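Local structure of sulfate permease family protein (4DGH) at residues 78-88 with 105-115; 66-74 with 96-106. The protein is the STAS domain of a SulP-family membrane permease that probably transports anions such as sulfate. All blocks are in the same frame, centred on the assembly; numbering follows the deposited sequence.

Interaction 1 of 2, residues 78-88 with 105-115; sequences HKRGIKVLISG and LVGEQNVYPVF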
loop_
_atom_site.group_PDB
_atom_site.type_symbol
_atom_site.label_atom_id
_atom_site.label_comp_id
_atom_site.label_asym_id
_atom_site.label_seq_id
_atom_site.Cartn_x
_atom_site.Cartn_y
_atom_site.Cartn_z
ATOM N N HIS A 78 -10.800 -2.028 -22.411
ATOM C CA HIS A 78 -11.520 -2.369 -23.652
ATOM C C HIS A 78 -11.308 -1.271 -24.642
ATOM O O HIS A 78 -11.278 -1.531 -25.863
ATOM C CB HIS A 78 -13.063 -2.493 -23.455
ATOM C CG HIS A 78 -13.493 -3.844 -22.924
ATOM N ND1 HIS A 78 -14.774 -4.124 -22.548
ATOM C CD2 HIS A 78 -12.761 -5.008 -22.737
ATOM C CE1 HIS A 78 -14.835 -5.414 -22.136
ATOM N NE2 HIS A 78 -13.617 -5.963 -22.304
ATOM N N LYS A 79 -11.217 -0.057 -24.145
ATOM C CA LYS A 79 -11.151 1.028 -25.107
ATOM C C LYS A 79 -9.758 1.102 -25.751
ATOM O O LYS A 79 -9.619 1.751 -26.794
ATOM C CB LYS A 79 -11.670 2.359 -24.536
ATOM C CG LYS A 79 -10.689 3.042 -23.661
ATOM C CD LYS A 79 -11.328 4.110 -22.768
ATOM C CE LYS A 79 -10.221 4.761 -21.962
ATOM N NZ LYS A 79 -10.717 5.712 -20.928
ATOM N N ARG A 80 -8.727 0.454 -25.179
ATOM C CA ARG A 80 -7.411 0.301 -25.877
ATOM C C ARG A 80 -7.251 -0.994 -26.734
ATOM O O ARG A 80 -6.202 -1.255 -27.326
ATOM C CB ARG A 80 -6.210 0.442 -24.937
ATOM C CG ARG A 80 -6.083 1.806 -24.227
ATOM C CD ARG A 80 -4.643 2.238 -23.921
ATOM N NE ARG A 80 -3.679 2.009 -24.997
ATOM C CZ ARG A 80 -2.364 2.166 -24.879
ATOM N NH1 ARG A 80 -1.815 2.617 -23.714
ATOM N NH2 ARG A 80 -1.584 1.903 -25.944
ATOM N N GLY A 81 -8.290 -1.789 -26.827
ATOM C CA GLY A 81 -8.218 -2.966 -27.612
ATOM C C GLY A 81 -7.875 -4.203 -26.792
ATOM O O GLY A 81 -7.731 -5.279 -27.383
ATOM N N ILE A 82 -7.850 -4.105 -25.467
ATOM C CA ILE A 82 -7.467 -5.279 -24.623
ATOM C C ILE A 82 -8.694 -6.129 -24.331
ATOM O O ILE A 82 -9.731 -5.604 -23.880
ATOM C CB ILE A 82 -6.794 -4.850 -23.337
ATOM C CG1 ILE A 82 -5.713 -3.821 -23.650
ATOM C CG2 ILE A 82 -6.239 -6.098 -22.579
ATOM C CD1 ILE A 82 -5.248 -3.013 -22.445
ATOM N N LYS A 83 -8.568 -7.432 -24.622
ATOM C CA LYS A 83 -9.561 -8.415 -24.225
ATOM C C LYS A 83 -9.301 -8.820 -22.778
ATOM O O LYS A 83 -8.167 -9.154 -22.419
ATOM C CB LYS A 83 -9.399 -9.644 -25.128
ATOM C CG LYS A 83 -10.282 -10.807 -24.792
ATOM C CD LYS A 83 -10.202 -11.878 -25.916
ATOM C CE LYS A 83 -11.323 -12.864 -25.745
ATOM N NZ LYS A 83 -11.387 -13.846 -26.906
ATOM N N VAL A 84 -10.326 -8.762 -21.957
ATOM C CA VAL A 84 -10.192 -8.960 -20.543
ATOM C C VAL A 84 -10.861 -10.271 -20.181
ATOM O O VAL A 84 -12.050 -10.496 -20.592
ATOM C CB VAL A 84 -10.791 -7.808 -19.751
ATOM C CG1 VAL A 84 -10.743 -8.102 -18.224
ATOM C CG2 VAL A 84 -10.173 -6.462 -20.170
ATOM N N LEU A 85 -10.082 -11.195 -19.595
ATOM C CA LEU A 85 -10.657 -12.390 -18.994
ATOM C C LEU A 85 -10.705 -12.201 -17.462
ATOM O O LEU A 85 -9.862 -11.514 -16.910
ATOM C CB LEU A 85 -9.822 -13.648 -19.277
ATOM C CG LEU A 85 -9.792 -14.306 -20.668
ATOM C CD1 LEU A 85 -10.042 -13.406 -21.852
ATOM C CD2 LEU A 85 -8.655 -15.291 -20.871
ATOM N N ILE A 86 -11.658 -12.881 -16.802
ATOM C CA ILE A 86 -11.734 -12.832 -15.385
ATOM C C ILE A 86 -11.618 -14.269 -14.875
ATOM O O ILE A 86 -12.256 -15.216 -15.454
ATOM C CB ILE A 86 -13.078 -12.252 -15.017
ATOM C CG1 ILE A 86 -13.123 -10.721 -15.337
ATOM C CG2 ILE A 86 -13.407 -12.581 -13.560
ATOM C CD1 ILE A 86 -14.541 -10.195 -15.073
ATOM N N SER A 87 -10.844 -14.479 -13.816
ATOM C CA SER A 87 -10.779 -15.827 -13.197
ATOM C C SER A 87 -10.906 -15.750 -11.697
ATOM O O SER A 87 -10.612 -14.749 -11.126
ATOM C CB SER A 87 -9.449 -16.505 -13.529
ATOM O OG SER A 87 -8.297 -15.755 -13.092
ATOM N N GLY A 88 -11.320 -16.874 -11.087
ATOM C CA GLY A 88 -11.185 -17.087 -9.667
ATOM C C GLY A 88 -12.239 -16.444 -8.767
ATOM O O GLY A 88 -12.070 -16.472 -7.550
ATOM N N LEU A 105 -20.236 -7.417 -19.664
ATOM C CA LEU A 105 -19.182 -6.569 -20.184
ATOM C C LEU A 105 -18.044 -7.351 -20.775
ATOM O O LEU A 105 -17.534 -7.001 -21.822
ATOM C CB LEU A 105 -18.662 -5.707 -19.049
ATOM C CG LEU A 105 -17.638 -4.629 -19.304
ATOM C CD1 LEU A 105 -18.076 -3.819 -20.539
ATOM C CD2 LEU A 105 -17.536 -3.813 -17.992
ATOM N N VAL A 106 -17.584 -8.391 -20.096
ATOM C CA VAL A 106 -16.434 -9.048 -20.648
ATOM C C VAL A 106 -16.784 -10.219 -21.556
ATOM O O VAL A 106 -15.947 -10.659 -22.345
ATOM C CB VAL A 106 -15.441 -9.594 -19.601
ATOM C CG1 VAL A 106 -14.821 -8.477 -18.714
ATOM C CG2 VAL A 106 -16.109 -10.657 -18.802
ATOM N N GLY A 107 -18.019 -10.718 -21.439
ATOM C CA GLY A 107 -18.431 -11.842 -22.284
ATOM C C GLY A 107 -18.417 -13.113 -21.423
ATOM O O GLY A 107 -17.435 -13.382 -20.747
ATOM N N GLU A 108 -19.526 -13.890 -21.395
ATOM C CA GLU A 108 -19.583 -15.162 -20.579
ATOM C C GLU A 108 -18.438 -16.081 -20.878
ATOM O O GLU A 108 -17.949 -16.763 -19.965
ATOM C CB GLU A 108 -20.857 -16.027 -20.864
ATOM C CG GLU A 108 -22.054 -15.138 -20.974
ATOM C CD GLU A 108 -23.351 -15.796 -21.453
ATOM O OE1 GLU A 108 -23.309 -16.884 -22.109
ATOM O OE2 GLU A 108 -24.416 -15.132 -21.152
ATOM N N GLN A 109 -18.040 -16.127 -22.139
ATOM C CA GLN A 109 -17.022 -17.091 -22.580
ATOM C C GLN A 109 -15.596 -16.714 -22.019
ATOM O O GLN A 109 -14.672 -17.525 -22.064
ATOM C CB GLN A 109 -17.015 -17.225 -24.102
ATOM C CG GLN A 109 -16.568 -15.947 -24.849
ATOM C CD GLN A 109 -17.709 -14.884 -25.070
ATOM O OE1 GLN A 109 -18.705 -14.796 -24.342
ATOM N NE2 GLN A 109 -17.560 -14.113 -26.126
ATOM N N ASN A 110 -15.476 -15.500 -21.473
ATOM C CA ASN A 110 -14.203 -14.999 -20.959
ATOM C C ASN A 110 -14.136 -14.999 -19.444
ATOM O O ASN A 110 -13.225 -14.385 -18.876
ATOM C CB ASN A 110 -14.027 -13.590 -21.526
ATOM C CG ASN A 110 -13.876 -13.638 -23.034
ATOM O OD1 ASN A 110 -13.254 -14.554 -23.592
ATOM N ND2 ASN A 110 -14.462 -12.658 -23.709
ATOM N N VAL A 111 -15.092 -15.675 -18.785
ATOM C CA VAL A 111 -15.090 -15.780 -17.328
ATOM C C VAL A 111 -14.787 -17.262 -16.915
ATOM O O VAL A 111 -15.399 -18.176 -17.448
ATOM C CB VAL A 111 -16.446 -15.305 -16.710
ATOM C CG1 VAL A 111 -16.392 -15.389 -15.153
ATOM C CG2 VAL A 111 -16.707 -13.857 -17.090
ATOM N N TYR A 112 -13.790 -17.463 -16.073
ATOM C CA TYR A 112 -13.260 -18.800 -15.747
ATOM C C TYR A 112 -13.312 -19.034 -14.275
ATOM O O TYR A 112 -12.944 -18.155 -13.505
ATOM C CB TYR A 112 -11.808 -18.924 -16.256
ATOM C CG TYR A 112 -11.714 -18.901 -17.760
ATOM C CD1 TYR A 112 -11.849 -20.079 -18.489
ATOM C CD2 TYR A 112 -11.634 -17.677 -18.475
ATOM C CE1 TYR A 112 -11.806 -20.109 -19.865
ATOM C CE2 TYR A 112 -11.559 -17.700 -19.860
ATOM C CZ TYR A 112 -11.665 -18.924 -20.533
ATOM O OH TYR A 112 -11.653 -18.952 -21.908
ATOM N N PRO A 113 -13.747 -20.243 -13.849
ATOM C CA PRO A 113 -13.735 -20.513 -12.427
ATOM C C PRO A 113 -12.334 -20.476 -11.828
ATOM O O PRO A 113 -12.211 -20.061 -10.682
ATOM C CB PRO A 113 -14.353 -21.943 -12.312
ATOM C CG PRO A 113 -15.165 -22.072 -13.541
ATOM C CD PRO A 113 -14.400 -21.321 -14.634
ATOM N N VAL A 114 -11.265 -20.850 -12.549
ATOM C CA VAL A 114 -9.916 -20.797 -11.907
ATOM C C VAL A 114 -8.900 -20.309 -12.905
ATOM O O VAL A 114 -9.095 -20.378 -14.111
ATOM C CB VAL A 114 -9.322 -22.178 -11.394
ATOM C CG1 VAL A 114 -9.680 -22.448 -9.957
ATOM C CG2 VAL A 114 -9.677 -23.335 -12.294
ATOM N N PHE A 115 -7.811 -19.826 -12.369
ATOM C CA PHE A 115 -6.867 -19.074 -13.144
ATOM C C PHE A 115 -6.269 -19.980 -14.203
ATOM O O PHE A 115 -6.084 -19.542 -15.286
ATOM C CB PHE A 115 -5.802 -18.565 -12.175
ATOM C CG PHE A 115 -4.634 -17.965 -12.863
ATOM C CD1 PHE A 115 -4.795 -16.862 -13.669
ATOM C CD2 PHE A 115 -3.412 -18.550 -12.749
ATOM C CE1 PHE A 115 -3.714 -16.285 -14.323
ATOM C CE2 PHE A 115 -2.306 -18.018 -13.421
ATOM C CZ PHE A 115 -2.457 -16.861 -14.182
HETATM O O HOH W 1 -13.206 -8.619 -22.474
HETATM O O HOH W 2 -13.221 -15.289 -26.133
#

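Interaction 2 of 2, residues 66-74 with 96-106; sequences GIQTLEEMI and KLVKAGIVKLV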
loop_
_atom_site.group_PDB
_atom_site.type_symbol
_atom_site.label_atom_id
_atom_site.label_comp_id
_atom_site.label_asym_id
_atom_site.label_seq_id
_atom_site.Cartn_x
_atom_site.Cartn_y
_atom_site.Cartn_z
ATOM N N GLY A 66 -17.089 -1.338 -5.338
ATOM C CA GLY A 66 -16.041 -2.091 -6.028
ATOM C C GLY A 66 -16.591 -2.505 -7.402
ATOM O O GLY A 66 -15.853 -2.632 -8.344
ATOM N N ILE A 67 -17.883 -2.765 -7.519
ATOM C CA ILE A 67 -18.450 -3.085 -8.850
ATOM C C ILE A 67 -18.239 -1.962 -9.839
ATOM O O ILE A 67 -17.811 -2.193 -10.972
ATOM C CB ILE A 67 -19.955 -3.406 -8.749
ATOM C CG1 ILE A 67 -20.015 -4.817 -8.138
ATOM C CG2 ILE A 67 -20.616 -3.327 -10.151
ATOM C CD1 ILE A 67 -19.667 -5.986 -9.095
ATOM N N GLN A 68 -18.505 -0.734 -9.413
ATOM C CA GLN A 68 -18.365 0.386 -10.338
ATOM C C GLN A 68 -16.884 0.665 -10.634
ATOM O O GLN A 68 -16.535 1.054 -11.738
ATOM C CB GLN A 68 -19.046 1.628 -9.783
ATOM C CG GLN A 68 -20.566 1.499 -9.883
ATOM C CD GLN A 68 -21.284 2.569 -9.075
ATOM O OE1 GLN A 68 -21.414 2.434 -7.845
ATOM N NE2 GLN A 68 -21.790 3.617 -9.743
ATOM N N THR A 69 -16.020 0.420 -9.663
ATOM C CA THR A 69 -14.572 0.514 -9.904
ATOM C C THR A 69 -14.101 -0.516 -10.906
ATOM O O THR A 69 -13.311 -0.200 -11.817
ATOM C CB THR A 69 -13.849 0.415 -8.547
ATOM O OG1 THR A 69 -14.331 1.483 -7.747
ATOM C CG2 THR A 69 -12.339 0.610 -8.661
ATOM N N LEU A 70 -14.525 -1.778 -10.719
ATOM C CA LEU A 70 -14.124 -2.848 -11.630
ATOM C C LEU A 70 -14.670 -2.563 -13.039
ATOM O O LEU A 70 -13.989 -2.814 -14.043
ATOM C CB LEU A 70 -14.601 -4.214 -11.130
ATOM C CG LEU A 70 -14.392 -5.423 -11.982
ATOM C CD1 LEU A 70 -12.892 -5.657 -12.230
ATOM C CD2 LEU A 70 -14.885 -6.699 -11.337
ATOM N N GLU A 71 -15.936 -2.124 -13.117
ATOM C CA GLU A 71 -16.500 -1.731 -14.405
ATOM C C GLU A 71 -15.668 -0.672 -15.179
ATOM O O GLU A 71 -15.378 -0.833 -16.361
ATOM C CB GLU A 71 -17.951 -1.256 -14.189
ATOM C CG GLU A 71 -18.506 -0.691 -15.482
ATOM C CD GLU A 71 -19.946 -0.247 -15.368
ATOM O OE1 GLU A 71 -20.396 0.024 -14.206
ATOM O OE2 GLU A 71 -20.611 -0.149 -16.451
ATOM N N GLU A 72 -15.325 0.411 -14.515
ATOM C CA GLU A 72 -14.568 1.520 -15.096
ATOM C C GLU A 72 -13.198 1.019 -15.537
ATOM O O GLU A 72 -12.783 1.323 -16.648
ATOM C CB GLU A 72 -14.377 2.658 -14.066
ATOM C CG GLU A 72 -13.516 3.800 -14.602
ATOM C CD GLU A 72 -13.632 5.113 -13.784
ATOM O OE1 GLU A 72 -13.635 5.070 -12.512
ATOM O OE2 GLU A 72 -13.703 6.221 -14.411
HETATM N N MSE A 73 -12.529 0.227 -14.702
HETATM C CA MSE A 73 -11.248 -0.365 -15.097
HETATM C C MSE A 73 -11.336 -1.198 -16.365
HETATM O O MSE A 73 -10.507 -1.080 -17.256
HETATM C CB MSE A 73 -10.755 -1.244 -13.944
HETATM C CG MSE A 73 -9.256 -1.431 -14.105
HETATM SE SE MSE A 73 -8.692 -2.809 -12.816
HETATM C CE MSE A 73 -6.772 -3.002 -13.044
ATOM N N ILE A 74 -12.328 -2.062 -16.442
ATOM C CA ILE A 74 -12.480 -2.899 -17.627
ATOM C C ILE A 74 -12.809 -2.075 -18.848
ATOM O O ILE A 74 -12.346 -2.376 -19.979
ATOM C CB ILE A 74 -13.613 -3.928 -17.382
ATOM C CG1 ILE A 74 -13.100 -4.953 -16.349
ATOM C CG2 ILE A 74 -13.944 -4.622 -18.704
ATOM C CD1 ILE A 74 -14.211 -5.833 -15.816
ATOM N N LYS A 96 -22.560 -12.017 -8.010
ATOM C CA LYS A 96 -22.580 -10.548 -8.093
ATOM C C LYS A 96 -22.118 -10.066 -9.465
ATOM O O LYS A 96 -22.664 -9.120 -10.005
ATOM C CB LYS A 96 -21.644 -9.904 -7.062
ATOM C CG LYS A 96 -22.259 -9.203 -5.938
ATOM C CD LYS A 96 -22.445 -7.752 -6.226
ATOM C CE LYS A 96 -23.506 -7.382 -5.246
ATOM N NZ LYS A 96 -22.881 -7.121 -3.946
ATOM N N LEU A 97 -21.069 -10.691 -10.022
ATOM C CA LEU A 97 -20.541 -10.284 -11.309
ATOM C C LEU A 97 -21.658 -10.402 -12.434
ATOM O O LEU A 97 -21.717 -9.572 -13.346
ATOM C CB LEU A 97 -19.354 -11.164 -11.696
ATOM C CG LEU A 97 -18.068 -10.965 -10.775
ATOM C CD1 LEU A 97 -16.942 -11.765 -11.405
ATOM C CD2 LEU A 97 -17.694 -9.500 -10.677
ATOM N N VAL A 98 -22.477 -11.446 -12.328
ATOM C CA VAL A 98 -23.587 -11.662 -13.284
ATOM C C VAL A 98 -24.644 -10.563 -13.039
ATOM O O VAL A 98 -24.919 -9.748 -13.926
ATOM C CB VAL A 98 -24.221 -13.052 -13.107
ATOM C CG1 VAL A 98 -25.531 -13.181 -13.956
ATOM C CG2 VAL A 98 -23.218 -14.132 -13.524
ATOM N N LYS A 99 -25.113 -10.456 -11.810
ATOM C CA LYS A 99 -26.182 -9.497 -11.511
ATOM C C LYS A 99 -25.805 -8.050 -11.824
ATOM O O LYS A 99 -26.667 -7.276 -12.221
ATOM C CB LYS A 99 -26.633 -9.573 -10.034
ATOM C CG LYS A 99 -26.929 -10.986 -9.481
ATOM C CD LYS A 99 -27.771 -10.960 -8.182
ATOM C CE LYS A 99 -27.332 -9.865 -7.164
ATOM N NZ LYS A 99 -26.185 -10.219 -6.260
ATOM N N ALA A 100 -24.530 -7.685 -11.644
ATOM C CA ALA A 100 -24.075 -6.339 -11.887
ATOM C C ALA A 100 -23.755 -5.996 -13.316
ATOM O O ALA A 100 -23.538 -4.813 -13.613
ATOM C CB ALA A 100 -22.871 -6.033 -11.014
ATOM N N GLY A 101 -23.782 -6.975 -14.222
ATOM C CA GLY A 101 -23.427 -6.716 -15.609
ATOM C C GLY A 101 -21.924 -6.806 -15.936
ATOM O O GLY A 101 -21.493 -6.405 -17.035
ATOM N N ILE A 102 -21.108 -7.300 -15.010
ATOM C CA ILE A 102 -19.658 -7.426 -15.335
ATOM C C ILE A 102 -19.490 -8.563 -16.345
ATOM O O ILE A 102 -18.689 -8.480 -17.290
ATOM C CB ILE A 102 -18.773 -7.616 -14.088
ATOM C CG1 ILE A 102 -18.893 -6.382 -13.135
ATOM C CG2 ILE A 102 -17.316 -7.843 -14.487
ATOM C CD1 ILE A 102 -18.532 -5.069 -13.815
ATOM N N VAL A 103 -20.264 -9.630 -16.171
ATOM C CA VAL A 103 -20.109 -10.794 -17.075
ATOM C C VAL A 103 -20.501 -10.357 -18.486
ATOM O O VAL A 103 -19.789 -10.661 -19.425
ATOM C CB VAL A 103 -20.910 -12.019 -16.588
ATOM C CG1 VAL A 103 -20.990 -13.104 -17.673
ATOM C CG2 VAL A 103 -20.303 -12.560 -15.297
ATOM N N LYS A 104 -21.600 -9.622 -18.603
ATOM C CA LYS A 104 -22.021 -9.004 -19.870
ATOM C C LYS A 104 -20.883 -8.265 -20.466
ATOM O O LYS A 104 -20.555 -8.480 -21.618
ATOM C CB LYS A 104 -23.199 -8.014 -19.672
ATOM C CG LYS A 104 -23.588 -7.299 -20.964
ATOM C CD LYS A 104 -24.356 -6.013 -20.692
ATOM C CE LYS A 104 -24.744 -5.378 -22.016
ATOM N NZ LYS A 104 -25.890 -4.470 -21.785
ATOM N N LEU A 105 -20.236 -7.417 -19.664
ATOM C CA LEU A 105 -19.182 -6.569 -20.184
ATOM C C LEU A 105 -18.044 -7.351 -20.775
ATOM O O LEU A 105 -17.534 -7.001 -21.822
ATOM C CB LEU A 105 -18.662 -5.707 -19.049
ATOM C CG LEU A 105 -17.638 -4.629 -19.304
ATOM C CD1 LEU A 105 -18.076 -3.819 -20.539
ATOM C CD2 LEU A 105 -17.536 -3.813 -17.992
ATOM N N VAL A 106 -17.584 -8.391 -20.096
ATOM C CA VAL A 106 -16.434 -9.048 -20.648
ATOM C C VAL A 106 -16.784 -10.219 -21.556
ATOM O O VAL A 106 -15.947 -10.659 -22.345
ATOM C CB VAL A 106 -15.441 -9.594 -19.601
ATOM C CG1 VAL A 106 -14.821 -8.477 -18.714
ATOM C CG2 VAL A 106 -16.109 -10.657 -18.802
#

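Interaction 1 of 2, residues 78-88 with 105-115
Ile86 is held by strand 111-112 through both its backbone N and its O: the N donates to Asn110 O at 3.0 Å and the O accepts from Tyr112 N at 2.8 Å. Two residues on, Gly88 N reaches Tyr112 O with a longer bond and Pro113 O only weakly. The two strands run parallel, and CA-H...O contacts such as Ser87 CA to Tyr112 O accompany the pairing. The tightly packed, dry part lies around Val106, Ile86 and Val84, with Asn110 packed against it. Val106 CB sits 3.6 Å from Val84 O, and its two methyls lie against Ile86 CD1. With CG anti to its carbonyl carbon (chi1 -65°), Asn110 folds its amide back to the end of helix 102-106, where ND2 donates to Val106 O at 2.8 Å; the bond is nearly straight (177°) and lies in the amide plane, which fixes how that amide is turned. Ser87 OG, by contrast, is buried near the edge of the Phe115 ring without a polar partner. The wetter end lies toward His78 and Lys83. The His78 ring puts CE1 3.1 Å from Leu105 O, near the ring plane, while NE2 shares a water with Val84 N. Lys83 crosses Asn110 at about a right angle, CE 3.3 Å from OD1; a second water links its NZ to that oxygen, and NZ also forms a salt bridge with Glu125. This is the closing pair of a beta-alpha-beta crossover, with 111-112 at the margin of the chain's four-stranded sheet. Strand 51-55 flanks 83-87 on its other side, helix 115-128 covers the face bearing Ser87 and Tyr112, and helix 64-78 packs through Ile74 and Phe77 near Val106 and Val84.

Interaction 2 of 2, residues 66-74 with 96-106
Glu71 brings the one flat group among the touching side chains, and neither face nor edge of its carboxylate carries the contact: the methylenes below it do, CB lying 3.9 Å from Ile102 CD1, while the Glu71 and Leu105 side chains cross at about a right angle, CG against CD2. Everything else across this interface is aliphatic, and no hydrogen bond joins the two segments. Ile102 is the central knob, set in a hole made by Ile67, Leu70, Glu71 and Ile74. Its branches divide the work. With CG1 beside the backbone N (chi1 -61°), CG2 is left anti to that N and points between Ile74 CD1 at 3.9 Å and Leu70 CD2 at 4.1 Å, while CG1 faces Ile67 CD1 and the terminal CD1 lies against Glu71 CB and CA. Segments 66-74 and 102-106 incline by only 5° with axes 10.7 Å apart; in this STAS domain they lie side by side on one face of the central sheet. At Gly101 a Schellman motif ends helix 91-99, and the same residue occupies the N-cap position of 102-106; Ala100, just before it, lies beside Ile67, its CB 3.6 Å from Ile67 CG2. The Leu97 and Leu70 side chains cross nearby, meeting through their CD2 methyls. At the far end Ile74 and Leu105 slide past each other in opposite directions, with Ile74 CG2 3.7 Å from Leu105 CG. Ile102 also packs on Ile86 of strand 83-87. The Lys96 chain passes along Ile67, and its NZ bonds to Met62 O and to Leu17 O of the second subunit.

How the interactions relate
The two contacts lie about 10 Å apart between centres and share Leu105 and Val106, so helix 102-106 belongs to both. Their segments alternate along the chain: helix 64-78 leads into strand 83-87, helices 91-99 and 102-106 follow, and strand 111-112 comes last. Interaction 1 joins the strands; interaction 2 pairs the helices that lie over them. Direct packing connects the two, with Ile86 CD1 3.7 Å from Ile102 CG2 and Val111 touching Val103. Sheet and helical layer thus share packing within the STAS domain, and at the outer end of interaction 2 Lys96 and Lys99 hydrogen-bond to a second subunit.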